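Local coordinates for D-2-hydroxyacid dehydrogensase protein (Ketogulonicigenium vulgare, PDB 4LSW) that probably interconverts D-2-hydroxy acids and 2-keto acids with a nicotinamide cofactor held in a Rossmann-type domain, at residues Glu5-Gly10 / Arg47-Arg52; Leu68-Val73 / Gln92-Pro97; Ser72-Gly77 / Gln295-Asn300. All blocks are in the same frame, centred on the assembly; numbering follows the deposited sequence.

Contact 1 (Glu5-Gly10 / Arg47-Arg52); sequences EILQLG and RAIATR
Two donors grip the carbonyl oxygen of Ala50. Leu9 N reaches Ala50 O at 3.0 Å, nearly in line with the C=O bond (173°). A water also donates to that oxygen, and it accepts from Gly10 N at 2.9 Å, carrying the pairing one residue beyond Leu9. Gln8 steadies the turn that follows: its extended chain brings NE2 to Gly10 O at 2.9 Å, with the acceptor in the amide plane, and the same NE2 also bonds Gln17. Further back, Ala50 N meets Leu7 O at 2.8 Å, while Leu7 N bonds Ala48 O and Arg47 N bonds Glu5 O. These are the rungs of a parallel pair, strands 5-8 and 48-52, in a sheet whose five parallel strands follow the order 2-1-3-4-5, that of the flavodoxin-like fold expected for the substrate-binding domain of this family, with antiparallel strand 313-315 added at the edge. Leu7, Leu9 and Ile49 pack together against Leu61 of helix 59-63. Leu9 CG, anti to its carbonyl carbon (chi1 -55°), comes within 3.8 Å of Ile49 CG2, and the two side chains cross obliquely. Leu9 CD1 lies 3.5 Å from Thr51 OG1, a hydroxyl whose bonding need is met by Gly56 O. On the other face Ile6 CG2 touches Ala48 CB at 4.0 Å; a bare methyl suits Ala48 because Leu301 and Phe305 of helix 287-306 press on it there.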
loop_
_atom_site.group_PDB
_atom_site.type_symbol
_atom_site.label_atom_id
_atom_site.label_comp_id
_atom_site.label_asym_id
_atom_site.label_seq_id
_atom_site.Cartn_x
_atom_site.Cartn_y
_atom_site.Cartn_z
ATOM N N GLU A 5 -19.546 -6.214 -22.679
ATOM C CA GLU A 5 -19.412 -4.785 -22.498
ATOM C C GLU A 5 -19.106 -4.462 -21.054
ATOM O O GLU A 5 -19.784 -4.923 -20.126
ATOM C CB GLU A 5 -20.643 -4.046 -23.014
ATOM C CG GLU A 5 -20.931 -4.409 -24.461
ATOM C CD GLU A 5 -21.783 -3.394 -25.173
ATOM O OE1 GLU A 5 -21.627 -2.182 -24.913
ATOM O OE2 GLU A 5 -22.608 -3.821 -26.000
ATOM N N ILE A 6 -18.034 -3.699 -20.876
ATOM C CA ILE A 6 -17.573 -3.331 -19.547
ATOM C C ILE A 6 -17.370 -1.821 -19.434
ATOM O O ILE A 6 -17.172 -1.124 -20.433
ATOM C CB ILE A 6 -16.286 -4.088 -19.164
ATOM C CG1 ILE A 6 -15.080 -3.565 -19.935
ATOM C CG2 ILE A 6 -16.442 -5.586 -19.404
ATOM C CD1 ILE A 6 -13.802 -4.251 -19.515
ATOM N N LEU A 7 -17.460 -1.316 -18.211
ATOM C CA LEU A 7 -17.282 0.104 -17.953
ATOM C C LEU A 7 -15.993 0.295 -17.161
ATOM O O LEU A 7 -15.833 -0.271 -16.075
ATOM C CB LEU A 7 -18.485 0.648 -17.177
ATOM C CG LEU A 7 -18.607 2.164 -16.947
ATOM C CD1 LEU A 7 -18.850 2.913 -18.245
ATOM C CD2 LEU A 7 -19.742 2.437 -15.974
ATOM N N GLN A 8 -15.066 1.067 -17.719
ATOM C CA GLN A 8 -13.765 1.287 -17.084
ATOM C C GLN A 8 -13.729 2.689 -16.477
ATOM O O GLN A 8 -13.984 3.677 -17.164
ATOM C CB GLN A 8 -12.646 1.117 -18.111
ATOM C CG GLN A 8 -11.242 1.246 -17.527
ATOM C CD GLN A 8 -10.169 0.994 -18.557
ATOM O OE1 GLN A 8 -10.348 0.187 -19.471
ATOM N NE2 GLN A 8 -9.046 1.695 -18.429
ATOM N N LEU A 9 -13.424 2.778 -15.184
ATOM C CA LEU A 9 -13.584 4.049 -14.475
ATOM C C LEU A 9 -12.342 4.944 -14.461
ATOM O O LEU A 9 -12.463 6.154 -14.283
ATOM C CB LEU A 9 -14.078 3.809 -13.050
ATOM C CG LEU A 9 -15.354 2.992 -12.879
ATOM C CD1 LEU A 9 -15.813 3.074 -11.432
ATOM C CD2 LEU A 9 -16.451 3.465 -13.827
ATOM N N GLY A 10 -11.167 4.350 -14.647
ATOM C CA GLY A 10 -9.927 5.104 -14.708
ATOM C C GLY A 10 -8.920 4.427 -15.617
ATOM O O GLY A 10 -9.058 3.251 -15.932
ATOM N N ARG A 47 -21.945 -5.225 -18.042
ATOM C CA ARG A 47 -21.969 -6.464 -17.280
ATOM C C ARG A 47 -20.847 -6.494 -16.245
ATOM O O ARG A 47 -20.932 -7.215 -15.264
ATOM C CB ARG A 47 -21.900 -7.670 -18.214
ATOM C CG ARG A 47 -23.160 -7.851 -19.058
ATOM C CD ARG A 47 -22.983 -8.946 -20.088
ATOM N NE ARG A 47 -22.704 -10.231 -19.455
ATOM C CZ ARG A 47 -22.168 -11.274 -20.080
ATOM N NH1 ARG A 47 -21.850 -11.189 -21.361
ATOM N NH2 ARG A 47 -21.945 -12.399 -19.415
ATOM N N ALA A 48 -19.797 -5.707 -16.466
ATOM C CA ALA A 48 -18.736 -5.601 -15.467
ATOM C C ALA A 48 -18.140 -4.198 -15.433
ATOM O O ALA A 48 -18.080 -3.520 -16.457
ATOM C CB ALA A 48 -17.636 -6.633 -15.714
ATOM N N ILE A 49 -17.709 -3.785 -14.246
ATOM C CA ILE A 49 -16.965 -2.543 -14.079
ATOM C C ILE A 49 -15.520 -2.910 -13.783
ATOM O O ILE A 49 -15.248 -3.850 -13.025
ATOM C CB ILE A 49 -17.544 -1.687 -12.948
ATOM C CG1 ILE A 49 -18.898 -1.107 -13.369
ATOM C CG2 ILE A 49 -16.584 -0.554 -12.590
ATOM C CD1 ILE A 49 -19.647 -0.445 -12.239
ATOM N N ALA A 50 -14.599 -2.202 -14.427
ATOM C CA ALA A 50 -13.181 -2.321 -14.128
ATOM C C ALA A 50 -12.778 -1.020 -13.464
ATOM O O ALA A 50 -12.910 0.058 -14.044
ATOM C CB ALA A 50 -12.377 -2.544 -15.406
ATOM N N THR A 51 -12.294 -1.114 -12.233
ATOM C CA THR A 51 -12.013 0.086 -11.476
ATOM C C THR A 51 -10.661 -0.024 -10.787
ATOM O O THR A 51 -9.856 -0.924 -11.084
ATOM C CB THR A 51 -13.155 0.401 -10.471
ATOM O OG1 THR A 51 -12.971 1.710 -9.910
ATOM C CG2 THR A 51 -13.234 -0.650 -9.366
ATOM N N ARG A 52 -10.420 0.913 -9.879
ATOM C CA ARG A 52 -9.207 0.945 -9.081
ATOM C C ARG A 52 -9.603 1.155 -7.627
ATOM O O ARG A 52 -10.708 1.634 -7.348
ATOM C CB ARG A 52 -8.284 2.063 -9.576
ATOM C CG ARG A 52 -7.689 1.779 -10.948
ATOM C CD ARG A 52 -7.094 3.020 -11.608
ATOM N NE ARG A 52 -5.915 3.523 -10.906
ATOM C CZ ARG A 52 -4.668 3.463 -11.371
ATOM N NH1 ARG A 52 -4.410 2.930 -12.560
ATOM N NH2 ARG A 52 -3.670 3.955 -10.647
HETATM O O HOH W 1 -10.342 1.676 -13.760
#

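Contact 2 (Leu68-Val73 / Gln92-Pro97); sequences LELISV and QVTNTP
Ser72 and Thr94 stand side by side on one face of the sheet, on neighbouring strands, with their hydroxyls paired, Ser72 OG to Thr94 OG1 at 2.8 Å; either oxygen could be the donor. Thr94 OG1 stands between its backbone N and carbonyl carbon (chi1 64°), a position from which it meets both the serine and a water that donates to Val73 O at 2.9 Å. Threonine suits the site because its two branches divide the work: CG2 turns to Leu70 instead, 4.0 Å from Leu70 CD1. That leucine has CG anti to its backbone N (chi1 168°); beyond it, CD1 lies against the neighbouring strand, 3.5 Å from Gln92 O. Leu297 and Leu301 of helix 287-306 cover Ser72, while Thr94 OG1 has the water as a second partner. On the opposite face Ile71 CB approaches Val93 CG2 at 4.4 Å, and Val73 CG2 reaches Val93 CG1 at 4.2 Å; beta-branched side chains suit the extended backbone of a strand. Past the strand, Thr96 rests CG2 on Val73 O at 3.4 Å while its OG1 binds Gly75 N. The backbones of 70-73 and 92-94 run parallel, bonded from Glu69 O with Gln92 N to Val73 N with Thr94 O at 2.9 Å. Strand 70-74, helix 83-89 and strand 92-94 form a beta-alpha-beta unit, the repeating element of flavodoxin-like sheets.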
loop_
_atom_site.group_PDB
_atom_site.type_symbol
_atom_site.label_atom_id
_atom_site.label_comp_id
_atom_site.label_asym_id
_atom_site.label_seq_id
_atom_site.Cartn_x
_atom_site.Cartn_y
_atom_site.Cartn_z
ATOM N N LEU A 68 -25.400 -5.166 -14.189
ATOM C CA LEU A 68 -24.057 -5.401 -13.646
ATOM C C LEU A 68 -23.917 -6.756 -12.937
ATOM O O LEU A 68 -24.775 -7.147 -12.138
ATOM C CB LEU A 68 -23.701 -4.278 -12.671
ATOM C CG LEU A 68 -22.266 -4.245 -12.138
ATOM C CD1 LEU A 68 -21.256 -4.056 -13.262
ATOM C CD2 LEU A 68 -22.132 -3.135 -11.105
ATOM N N GLU A 69 -22.814 -7.450 -13.218
ATOM C CA GLU A 69 -22.558 -8.772 -12.645
ATOM C C GLU A 69 -21.341 -8.778 -11.725
ATOM O O GLU A 69 -21.281 -9.528 -10.737
ATOM C CB GLU A 69 -22.341 -9.799 -13.762
ATOM C CG GLU A 69 -23.550 -9.982 -14.675
ATOM C CD GLU A 69 -23.245 -10.786 -15.932
ATOM O OE1 GLU A 69 -22.124 -11.325 -16.071
ATOM O OE2 GLU A 69 -24.141 -10.871 -16.799
ATOM N N LEU A 70 -20.374 -7.930 -12.050
ATOM C CA LEU A 70 -19.051 -8.036 -11.454
ATOM C C LEU A 70 -18.350 -6.698 -11.444
ATOM O O LEU A 70 -18.413 -5.946 -12.414
ATOM C CB LEU A 70 -18.206 -9.034 -12.258
ATOM C CG LEU A 70 -16.702 -9.067 -11.958
ATOM C CD1 LEU A 70 -16.416 -9.555 -10.550
ATOM C CD2 LEU A 70 -15.977 -9.934 -12.963
ATOM N N ILE A 71 -17.689 -6.397 -10.333
ATOM C CA ILE A 71 -16.792 -5.254 -10.277
ATOM C C ILE A 71 -15.410 -5.798 -9.966
ATOM O O ILE A 71 -15.209 -6.428 -8.928
ATOM C CB ILE A 71 -17.206 -4.241 -9.192
ATOM C CG1 ILE A 71 -18.615 -3.714 -9.473
ATOM C CG2 ILE A 71 -16.213 -3.085 -9.148
ATOM C CD1 ILE A 71 -19.233 -2.924 -8.321
ATOM N N SER A 72 -14.476 -5.578 -10.885
ATOM C CA SER A 72 -13.106 -6.033 -10.723
ATOM C C SER A 72 -12.209 -4.838 -10.440
ATOM O O SER A 72 -12.185 -3.861 -11.199
ATOM C CB SER A 72 -12.641 -6.821 -11.954
ATOM O OG SER A 72 -13.229 -8.106 -11.962
ATOM N N VAL A 73 -11.497 -4.921 -9.318
ATOM C CA VAL A 73 -10.657 -3.829 -8.848
ATOM C C VAL A 73 -9.181 -4.102 -9.130
ATOM O O VAL A 73 -8.675 -5.198 -8.854
ATOM C CB VAL A 73 -10.841 -3.619 -7.328
ATOM C CG1 VAL A 73 -9.988 -2.468 -6.849
ATOM C CG2 VAL A 73 -12.319 -3.371 -6.991
ATOM N N GLN A 92 -20.801 -9.408 -7.634
ATOM C CA GLN A 92 -19.563 -9.945 -7.087
ATOM C C GLN A 92 -18.413 -8.954 -7.282
ATOM O O GLN A 92 -18.466 -8.105 -8.166
ATOM C CB GLN A 92 -19.245 -11.286 -7.745
ATOM C CG GLN A 92 -20.323 -12.343 -7.492
ATOM C CD GLN A 92 -20.121 -13.595 -8.323
ATOM O OE1 GLN A 92 -19.280 -14.435 -8.007
ATOM N NE2 GLN A 92 -20.893 -13.723 -9.400
ATOM N N VAL A 93 -17.386 -9.056 -6.438
ATOM C CA VAL A 93 -16.250 -8.137 -6.491
ATOM C C VAL A 93 -14.941 -8.928 -6.419
ATOM O O VAL A 93 -14.860 -9.899 -5.675
ATOM C CB VAL A 93 -16.312 -7.099 -5.344
ATOM C CG1 VAL A 93 -15.178 -6.086 -5.460
ATOM C CG2 VAL A 93 -17.659 -6.372 -5.324
ATOM N N THR A 94 -13.942 -8.535 -7.213
ATOM C CA THR A 94 -12.602 -9.133 -7.126
ATOM C C THR A 94 -11.560 -8.037 -6.913
ATOM O O THR A 94 -11.796 -6.877 -7.251
ATOM C CB THR A 94 -12.216 -9.935 -8.403
ATOM O OG1 THR A 94 -12.139 -9.050 -9.527
ATOM C CG2 THR A 94 -13.216 -11.049 -8.685
ATOM N N ASN A 95 -10.409 -8.405 -6.355
ATOM C CA ASN A 95 -9.286 -7.473 -6.255
ATOM C C ASN A 95 -8.013 -8.122 -6.800
ATOM O O ASN A 95 -8.083 -9.153 -7.484
ATOM C CB ASN A 95 -9.089 -6.980 -4.812
ATOM C CG ASN A 95 -8.672 -8.088 -3.859
ATOM O OD1 ASN A 95 -8.872 -9.270 -4.126
ATOM N ND2 ASN A 95 -8.093 -7.698 -2.727
ATOM N N THR A 96 -6.854 -7.524 -6.516
ATOM C CA THR A 96 -5.578 -8.117 -6.948
ATOM C C THR A 96 -4.573 -8.247 -5.798
ATOM O O THR A 96 -3.635 -7.452 -5.699
ATOM C CB THR A 96 -4.944 -7.338 -8.110
ATOM O OG1 THR A 96 -4.566 -6.029 -7.677
ATOM C CG2 THR A 96 -5.924 -7.222 -9.274
ATOM N N PRO A 97 -4.768 -9.256 -4.941
ATOM C CA PRO A 97 -3.932 -9.464 -3.753
ATOM C C PRO A 97 -2.674 -10.270 -4.045
ATOM O O PRO A 97 -2.564 -10.877 -5.114
ATOM C CB PRO A 97 -4.841 -10.290 -2.853
ATOM C CG PRO A 97 -5.624 -11.131 -3.806
ATOM C CD PRO A 97 -5.826 -10.278 -5.045
HETATM O O HOH W 2 -22.944 -11.558 -10.073
HETATM O O HOH W 3 -9.610 -7.819 -9.778
#

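Contact 3 (Ser72-Gly77 / Gln295-Asn300); sequences SVYGVG and QLLRDN
Tyr74 meets Leu297 at the edge of its ring: Leu297 CD2 lies near the ring plane, 4.2 Å from Tyr74 CD2. The ring of Tyr12 also meets that of Tyr74, the two planes inclined at about 30°. The other flat group, the guanidinium of Arg298, has Gln295 CA 3.6 Å above one face, offset toward the rim; its NE forms a salt bridge with Asp16 of helix 14-23, which also touches Tyr74. Leu297 carries the contact. Its CG is anti to the backbone N (chi1 171°), and beyond it CD1 settles on the strand backbone, 3.5 Å from Ser72 O and 3.7 Å from both Val73 C and Tyr74 N. The same methyl touches Ser72 CB at 3.8 Å, a close approach that the small serine side chain allows. One turn later Asn300 CB comes to 4.1 Å from Ser72 OG, while Asn300 sends its amide elsewhere, ND2 bonding Thr312. Helix 295-300 runs almost antiparallel to strand 72-74 (173°), their axes 8.1 Å apart, and so lies lengthwise on the sheet. Across the contact the chemistry is mostly that of methyls against backbone, the serine CB and the ring edge, implying that helix and strand are held by close fit and burial of apolar surface.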
loop_
_atom_site.group_PDB
_atom_site.type_symbol
_atom_site.label_atom_id
_atom_site.label_comp_id
_atom_site.label_asym_id
_atom_site.label_seq_id
_atom_site.Cartn_x
_atom_site.Cartn_y
_atom_site.Cartn_z
ATOM N N SER A 72 -14.476 -5.578 -10.885
ATOM C CA SER A 72 -13.106 -6.033 -10.723
ATOM C C SER A 72 -12.209 -4.838 -10.440
ATOM O O SER A 72 -12.185 -3.861 -11.199
ATOM C CB SER A 72 -12.641 -6.821 -11.954
ATOM O OG SER A 72 -13.229 -8.106 -11.962
ATOM N N VAL A 73 -11.497 -4.921 -9.318
ATOM C CA VAL A 73 -10.657 -3.829 -8.848
ATOM C C VAL A 73 -9.181 -4.102 -9.130
ATOM O O VAL A 73 -8.675 -5.198 -8.854
ATOM C CB VAL A 73 -10.841 -3.619 -7.328
ATOM C CG1 VAL A 73 -9.988 -2.468 -6.849
ATOM C CG2 VAL A 73 -12.319 -3.371 -6.991
ATOM N N TYR A 74 -8.510 -3.099 -9.691
ATOM C CA TYR A 74 -7.056 -3.103 -9.850
ATOM C C TYR A 74 -6.460 -2.588 -8.541
ATOM O O TYR A 74 -6.628 -1.418 -8.200
ATOM C CB TYR A 74 -6.686 -2.186 -11.017
ATOM C CG TYR A 74 -5.221 -2.112 -11.395
ATOM C CD1 TYR A 74 -4.336 -1.300 -10.688
ATOM C CD2 TYR A 74 -4.736 -2.801 -12.496
ATOM C CE1 TYR A 74 -3.001 -1.208 -11.052
ATOM C CE2 TYR A 74 -3.409 -2.711 -12.866
ATOM C CZ TYR A 74 -2.549 -1.920 -12.144
ATOM O OH TYR A 74 -1.227 -1.840 -12.537
ATOM N N GLY A 75 -5.793 -3.472 -7.804
ATOM C CA GLY A 75 -5.238 -3.119 -6.504
ATOM C C GLY A 75 -5.784 -3.981 -5.378
ATOM O O GLY A 75 -6.720 -4.767 -5.578
ATOM N N VAL A 76 -5.200 -3.842 -4.185
ATOM C CA VAL A 76 -5.614 -4.626 -3.019
ATOM C C VAL A 76 -6.882 -4.091 -2.351
ATOM O O VAL A 76 -7.831 -4.841 -2.090
ATOM C CB VAL A 76 -4.508 -4.672 -1.942
ATOM C CG1 VAL A 76 -4.964 -5.493 -0.755
ATOM C CG2 VAL A 76 -3.225 -5.249 -2.513
ATOM N N GLY A 77 -6.882 -2.801 -2.046
ATOM C CA GLY A 77 -7.993 -2.193 -1.340
ATOM C C GLY A 77 -9.180 -2.006 -2.258
ATOM O O GLY A 77 -9.022 -1.861 -3.470
ATOM N N GLN A 295 -2.516 -8.271 -14.930
ATOM C CA GLN A 295 -2.839 -9.608 -15.417
ATOM C C GLN A 295 -3.939 -10.258 -14.582
ATOM O O GLN A 295 -4.823 -10.934 -15.114
ATOM C CB GLN A 295 -1.587 -10.495 -15.409
ATOM C CG GLN A 295 -1.782 -11.856 -16.079
ATOM C CD GLN A 295 -1.980 -11.742 -17.580
ATOM O OE1 GLN A 295 -1.113 -11.238 -18.300
ATOM N NE2 GLN A 295 -3.130 -12.205 -18.061
ATOM N N LEU A 296 -3.880 -10.047 -13.270
ATOM C CA LEU A 296 -4.850 -10.624 -12.348
ATOM C C LEU A 296 -6.230 -9.992 -12.526
ATOM O O LEU A 296 -7.248 -10.689 -12.518
ATOM C CB LEU A 296 -4.348 -10.454 -10.912
ATOM C CG LEU A 296 -5.130 -11.155 -9.803
ATOM C CD1 LEU A 296 -5.461 -12.593 -10.188
ATOM C CD2 LEU A 296 -4.323 -11.106 -8.502
ATOM N N LEU A 297 -6.255 -8.673 -12.673
ATOM C CA LEU A 297 -7.493 -7.976 -12.992
ATOM C C LEU A 297 -8.096 -8.577 -14.259
ATOM O O LEU A 297 -9.267 -8.950 -14.290
ATOM C CB LEU A 297 -7.221 -6.492 -13.207
ATOM C CG LEU A 297 -8.406 -5.699 -13.765
ATOM C CD1 LEU A 297 -9.307 -5.170 -12.653
ATOM C CD2 LEU A 297 -7.908 -4.561 -14.633
ATOM N N ARG A 298 -7.282 -8.694 -15.299
ATOM C CA ARG A 298 -7.798 -9.218 -16.551
ATOM C C ARG A 298 -8.209 -10.688 -16.428
ATOM O O ARG A 298 -9.234 -11.092 -16.980
ATOM C CB ARG A 298 -6.787 -9.002 -17.673
ATOM C CG ARG A 298 -6.572 -7.532 -17.983
ATOM C CD ARG A 298 -5.634 -7.331 -19.160
ATOM N NE ARG A 298 -4.217 -7.459 -18.813
ATOM C CZ ARG A 298 -3.436 -8.465 -19.194
ATOM N NH1 ARG A 298 -3.930 -9.456 -19.925
ATOM N NH2 ARG A 298 -2.154 -8.476 -18.852
ATOM N N ASP A 299 -7.437 -11.487 -15.691
ATOM C CA ASP A 299 -7.776 -12.903 -15.556
ATOM C C ASP A 299 -9.105 -13.127 -14.830
ATOM O O ASP A 299 -9.832 -14.066 -15.137
ATOM C CB ASP A 299 -6.649 -13.694 -14.878
ATOM C CG ASP A 299 -5.422 -13.846 -15.761
ATOM O OD1 ASP A 299 -5.521 -13.604 -16.982
ATOM O OD2 ASP A 299 -4.357 -14.220 -15.225
ATOM N N ASN A 300 -9.427 -12.254 -13.878
ATOM C CA ASN A 300 -10.721 -12.320 -13.212
ATOM C C ASN A 300 -11.858 -12.029 -14.176
ATOM O O ASN A 300 -12.869 -12.730 -14.172
ATOM C CB ASN A 300 -10.784 -11.370 -12.011
ATOM C CG ASN A 300 -10.114 -11.945 -10.778
ATOM O OD1 ASN A 300 -10.614 -12.892 -10.173
ATOM N ND2 ASN A 300 -8.981 -11.370 -10.398
#

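From the N terminus, contact 1 closes first: the chain leaves strand 5-8, passes through helix 14-23, strand 25-28 and helix 35-42, and returns as strand 48-52. Contact 2 follows in series: from strand 70-74, bonded along its other edge to 48-52, the chain passes through helix 83-89 and returns as strand 92-94. Together with the 48-52/70-74 bonds, contacts 1 and 2 line up four adjacent strands of one sheet. Contact 3 overlaps contact 2 at Ser72 and Val73; the two loops start from the same strand, and the longer one runs on past 92-97. It includes the whole seven-stranded parallel sheet before helix 287-306 comes back to cover the first sheet.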